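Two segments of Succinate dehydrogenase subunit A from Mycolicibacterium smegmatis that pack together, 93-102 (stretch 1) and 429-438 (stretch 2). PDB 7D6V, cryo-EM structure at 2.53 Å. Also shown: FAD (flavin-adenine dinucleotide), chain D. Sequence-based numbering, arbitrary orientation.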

# COMPACT_ATOMS: atom_id res chain seq x y z
N GLU A 93 20.34 -12.75 15.78
CA GLU A 93 19.30 -11.93 16.39
C GLU A 93 18.09 -11.72 15.49
O GLU A 93 17.13 -11.07 15.92
N ALA A 94 18.09 -12.24 14.27
CA ALA A 94 16.99 -12.03 13.34
C ALA A 94 15.68 -12.70 13.76
O ALA A 94 14.63 -12.06 13.66
N PRO A 95 15.68 -13.97 14.20
CA PRO A 95 14.40 -14.58 14.58
C PRO A 95 13.67 -13.87 15.71
O PRO A 95 12.44 -13.82 15.71
N ASP A 96 14.41 -13.31 16.68
CA ASP A 96 13.78 -12.62 17.79
C ASP A 96 13.00 -11.40 17.32
O ASP A 96 11.88 -11.14 17.80
N ARG A 97 13.57 -10.62 16.40
CA ARG A 97 12.90 -9.42 15.92
C ARG A 97 11.64 -9.76 15.15
O ARG A 97 10.61 -9.10 15.30
N VAL A 98 11.70 -10.81 14.32
CA VAL A 98 10.51 -11.24 13.59
C VAL A 98 9.44 -11.74 14.54
O VAL A 98 8.25 -11.46 14.37
N TRP A 99 9.84 -12.49 15.57
CA TRP A 99 8.87 -12.98 16.54
C TRP A 99 8.21 -11.84 17.31
O TRP A 99 7.01 -11.87 17.56
N GLU A 100 8.99 -10.83 17.70
CA GLU A 100 8.40 -9.71 18.42
C GLU A 100 7.61 -8.79 17.50
O GLU A 100 6.83 -7.97 18.00
N LEU A 101 7.81 -8.89 16.18
CA LEU A 101 6.96 -8.14 15.26
C LEU A 101 5.49 -8.53 15.40
O LEU A 101 4.61 -7.67 15.33
N GLU A 102 5.21 -9.82 15.59
CA GLU A 102 3.82 -10.25 15.67
C GLU A 102 3.23 -10.11 17.06
O GLU A 102 2.01 -10.27 17.21
N LEU A 429 15.46 -6.45 5.10
CA LEU A 429 14.32 -6.22 5.97
C LEU A 429 14.61 -6.62 7.41
O LEU A 429 14.22 -5.93 8.35
N SER A 430 15.30 -7.75 7.61
CA SER A 430 15.66 -8.17 8.96
C SER A 430 16.82 -7.35 9.51
O SER A 430 16.90 -7.14 10.73
N ASP A 431 17.73 -6.91 8.64
CA ASP A 431 18.77 -5.95 9.02
C ASP A 431 18.12 -4.72 9.65
O ASP A 431 18.59 -4.21 10.68
N LEU A 432 17.04 -4.23 9.04
CA LEU A 432 16.35 -3.06 9.56
C LEU A 432 16.00 -3.24 11.03
O LEU A 432 16.37 -2.42 11.87
N LEU A 433 15.34 -4.35 11.37
CA LEU A 433 14.92 -4.57 12.75
C LEU A 433 16.12 -4.75 13.67
O LEU A 433 16.23 -4.08 14.71
N VAL A 434 17.05 -5.64 13.30
CA VAL A 434 18.17 -5.97 14.18
C VAL A 434 18.96 -4.71 14.51
O VAL A 434 19.17 -4.37 15.68
N PHE A 435 19.36 -3.96 13.49
CA PHE A 435 20.26 -2.86 13.74
C PHE A 435 19.55 -1.55 14.05
O PHE A 435 20.18 -0.67 14.63
N GLY A 436 18.25 -1.43 13.78
CA GLY A 436 17.49 -0.35 14.38
C GLY A 436 17.39 -0.50 15.88
O GLY A 436 17.57 0.47 16.63
N ARG A 437 17.14 -1.73 16.35
CA ARG A 437 17.15 -1.96 17.79
C ARG A 437 18.54 -1.69 18.37
O ARG A 437 18.66 -1.05 19.42
N ARG A 438 19.59 -2.17 17.70
CA ARG A 438 20.94 -1.91 18.20
C ARG A 438 21.24 -0.41 18.24
O ARG A 438 21.86 0.07 19.20

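Two helices cross here almost at right angles, 93° between their N-to-C directions, with axes 9.0 Å apart at closest approach. A perpendicular crossing leaves only a short patch in which side chains can meet, and the contact buries 492 Å² counting both sides. Two CA pairs come nearly equally close, Ala94 with Ser430 at 6.0 Å and Arg97 with Leu433 at 6.1 Å between CA atoms; the first is small against small, the second sets two large side chains against each other.

The apolar part is built around Leu433, which points toward stretch 1 in the m, t rotamer. Its CB packs 3.6 Å from CB of Arg97, so the arginine enters the contact first as a hydrocarbon chain. Its CD1 reaches on to CD1 of Leu101, also at 3.6 Å; Leu101 points inward too, with chi1 at an off-well -98° and chi2 t. Val98, t and set sideways, adds little area beside them. One turn before Leu433's neighbour Val434 lies Ser430, whose CB faces Ala94 CB at 4.3 Å, a pairing of two small side chains that suits the close backbones. Val434, in the t rotamer and sideways, sends CG2 to within 3.9 Å of Ala94 CA and 3.8 Å of Arg97 CG, while its CG1 lies 3.6 Å from Glu93 OE1. It thus joins the apolar patch to the charged one.

The charged part begins with Arg97, whose m, m, p path folds the chain so that its guanidinium comes back over its own helix. There Glu100, chi1 p and chi2 t, holds it in a two-pronged salt bridge: Arg97 NE donates to Glu100 OE2 at 2.7 Å, and Arg97 NH2 donates to Glu100 OE1 at 3.1 Å. With its edge engaged this way, the guanidinium offers a face to the other helix. Arg437, extended as t, t, t, lays its CD 3.5 Å from CZ of Arg97 across that face, and the two guanidinium groups stack with centres 4.3 Å apart and planes only 13° from parallel. Like charges come close, Arg97 NH2 lying 3.9 Å from Arg437 NE, but nearby carboxylates can offset the cost. Glu100 pairs with Arg97, and Glu93 OE1 stands 4.4 Å from Arg437 NH2, too far for a salt bridge yet of opposite charge.

The salt bridge between the helices is made by Glu93, which points inward as m, t. Its OE2 meets NH1 of Arg438 at 2.5 Å, approaching the guanidinium at its edge, near its plane. Arg438 starts sideways, and its m, m, m chain brings the end nearer to stretch 1; its NE and NH2 are hydrogen-bonded elsewhere in the structure.

The FAD touches stretch 2 away from this interface: Leu432 CD1 lies 3.4 Å from FAD O5', and Leu429 N lies 3.5 Å from FAD O2. Neither leucine contacts stretch 1, so one helix serves cofactor and partner with different residues. The rule to read is that one close backbone pair is small against small, the other sets arginine methylenes against leucine, and the arginine's charged end is paired within its own helix while it stacks on Arg437.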

# COMPACT_ATOMS: atom_id res chain seq x y z
CB GLU A 93 19.87 -10.57 16.79
CG GLU A 93 20.96 -10.65 17.85
CD GLU A 93 21.42 -9.29 18.29
OE1 GLU A 93 20.97 -8.29 17.71
OE2 GLU A 93 22.25 -9.22 19.22
CB ALA A 94 17.38 -12.49 11.93
CB PRO A 95 14.80 -16.00 14.99
CG PRO A 95 16.07 -16.25 14.28
CD PRO A 95 16.78 -14.95 14.28
CB ASP A 96 14.83 -12.21 18.82
CG ASP A 96 15.33 -13.37 19.64
OD1 ASP A 96 14.52 -14.27 19.96
OD2 ASP A 96 16.53 -13.39 19.98
CB ARG A 97 13.86 -8.59 15.07
CG ARG A 97 15.23 -8.37 15.71
CD ARG A 97 15.20 -7.27 16.76
NE ARG A 97 14.71 -7.74 18.05
CZ ARG A 97 15.45 -8.38 18.95
NH1 ARG A 97 16.72 -8.63 18.70
NH2 ARG A 97 14.91 -8.78 20.09
CB VAL A 98 10.89 -12.30 12.54
CG1 VAL A 98 9.67 -12.71 11.74
CG2 VAL A 98 11.98 -11.78 11.63
CB TRP A 99 9.53 -13.96 17.51
CG TRP A 99 9.64 -15.33 16.96
CD1 TRP A 99 8.78 -15.93 16.11
CD2 TRP A 99 10.68 -16.27 17.23
NE1 TRP A 99 9.21 -17.20 15.82
CE2 TRP A 99 10.38 -17.43 16.50
CE3 TRP A 99 11.83 -16.25 18.02
CZ2 TRP A 99 11.19 -18.56 16.53
CZ3 TRP A 99 12.63 -17.36 18.05
CH2 TRP A 99 12.31 -18.51 17.31
CB GLU A 100 9.46 -8.93 19.18
CG GLU A 100 10.39 -8.10 18.32
CD GLU A 100 11.60 -7.61 19.09
OE1 GLU A 100 11.84 -8.11 20.21
OE2 GLU A 100 12.30 -6.71 18.58
CB LEU A 101 7.41 -8.35 13.82
CG LEU A 101 8.30 -7.29 13.18
CD1 LEU A 101 8.62 -7.68 11.76
CD2 LEU A 101 7.62 -5.93 13.23
CB GLU A 102 3.68 -11.69 15.18
CG GLU A 102 4.43 -12.72 15.98
CD GLU A 102 4.16 -14.13 15.49
OE1 GLU A 102 3.22 -14.30 14.69
OE2 GLU A 102 4.87 -15.06 15.91
CB LEU A 429 13.09 -6.96 5.44
CG LEU A 429 12.50 -6.44 4.13
CD1 LEU A 429 11.25 -7.21 3.76
CD2 LEU A 429 12.18 -4.96 4.24
CB SER A 430 16.00 -9.66 8.97
OG SER A 430 17.04 -9.96 8.07
CB ASP A 431 19.59 -5.60 7.77
CG ASP A 431 20.53 -4.39 7.94
OD1 ASP A 431 21.44 -4.26 7.10
OD2 ASP A 431 20.40 -3.56 8.86
CB LEU A 432 15.08 -2.78 8.75
CG LEU A 432 15.26 -2.48 7.27
CD1 LEU A 432 13.97 -1.93 6.69
CD2 LEU A 432 16.42 -1.53 7.05
CB LEU A 433 14.00 -5.78 12.82
CG LEU A 433 12.84 -5.81 11.83
CD1 LEU A 433 12.21 -7.19 11.82
CD2 LEU A 433 11.82 -4.75 12.17
CB VAL A 434 19.05 -7.04 13.53
CG1 VAL A 434 20.33 -7.25 14.33
CG2 VAL A 434 18.29 -8.34 13.40
CB PHE A 435 21.22 -2.71 12.56
CG PHE A 435 22.17 -3.85 12.43
CD1 PHE A 435 22.01 -4.81 11.44
CD2 PHE A 435 23.19 -4.02 13.35
CE1 PHE A 435 22.87 -5.88 11.35
CE2 PHE A 435 24.06 -5.08 13.26
CZ PHE A 435 23.90 -6.02 12.26
CB ARG A 437 16.71 -3.38 18.10
CG ARG A 437 16.61 -3.66 19.58
CD ARG A 437 16.23 -5.09 19.86
NE ARG A 437 16.61 -5.48 21.21
CZ ARG A 437 17.83 -5.85 21.57
NH1 ARG A 437 18.09 -6.19 22.82
NH2 ARG A 437 18.81 -5.89 20.67
CB ARG A 438 21.99 -2.63 17.35
CG ARG A 438 21.81 -4.13 17.25
CD ARG A 438 22.02 -4.83 18.57
NE ARG A 438 23.43 -4.89 18.95
CZ ARG A 438 23.99 -5.94 19.55
NH1 ARG A 438 23.28 -7.02 19.81
NH2 ARG A 438 25.28 -5.91 19.87
PA FAD D . 13.39 3.75 4.36
O1A FAD D . 12.29 3.23 5.20
O2A FAD D . 13.42 3.43 2.92
O5B FAD D . 13.34 5.35 4.46
C5B FAD D . 14.18 6.11 5.30
C4B FAD D . 13.39 7.22 5.96
O4B FAD D . 14.21 8.36 6.18
C3B FAD D . 12.22 7.72 5.14
O3B FAD D . 11.12 7.88 6.03
C2B FAD D . 12.64 9.09 4.68
O2B FAD D . 11.54 9.98 4.50
C1B FAD D . 13.52 9.54 5.81
N9A FAD D . 14.46 10.59 5.37
C8A FAD D . 15.35 10.49 4.39
N7A FAD D . 16.05 11.64 4.27
C5A FAD D . 15.59 12.49 5.19
C6A FAD D . 15.87 13.87 5.61
N6A FAD D . 16.82 14.60 5.01
N1A FAD D . 15.16 14.38 6.62
C2A FAD D . 14.21 13.68 7.24
N3A FAD D . 13.90 12.43 6.91
C4A FAD D . 14.54 11.79 5.92
N1 FAD D . 14.70 -5.63 0.56
C2 FAD D . 14.39 -6.91 0.87
O2 FAD D . 15.02 -7.47 1.77
N3 FAD D . 13.45 -7.61 0.24
C4 FAD D . 12.73 -7.08 -0.75
O4 FAD D . 11.86 -7.75 -1.32
C4X FAD D . 13.00 -5.69 -1.16
N5 FAD D . 12.31 -5.10 -2.15
C5X FAD D . 12.58 -3.83 -2.49
C6 FAD D . 11.86 -3.24 -3.51
C7 FAD D . 12.13 -1.93 -3.88
C7M FAD D . 11.36 -1.28 -4.98
C8 FAD D . 13.18 -1.17 -3.17
C8M FAD D . 13.47 0.25 -3.56
C9 FAD D . 13.90 -1.76 -2.14
C9A FAD D . 13.63 -3.06 -1.78
N10 FAD D . 14.36 -3.66 -0.75
C10 FAD D . 14.05 -4.98 -0.42
C1' FAD D . 15.39 -2.92 -0.03
C2' FAD D . 14.85 -2.50 1.33
O2' FAD D . 13.47 -2.16 1.23
C3' FAD D . 15.56 -1.27 1.88
O3' FAD D . 16.91 -1.62 2.14
C4' FAD D . 14.92 -0.82 3.18
O4' FAD D . 13.56 -0.47 2.95
C5' FAD D . 15.62 0.37 3.79
O5' FAD D . 14.82 0.83 4.87
P FAD D . 15.24 2.06 5.80
O1P FAD D . 14.39 1.99 7.02
O2P FAD D . 16.72 2.09 5.95
O3P FAD D . 14.83 3.37 4.95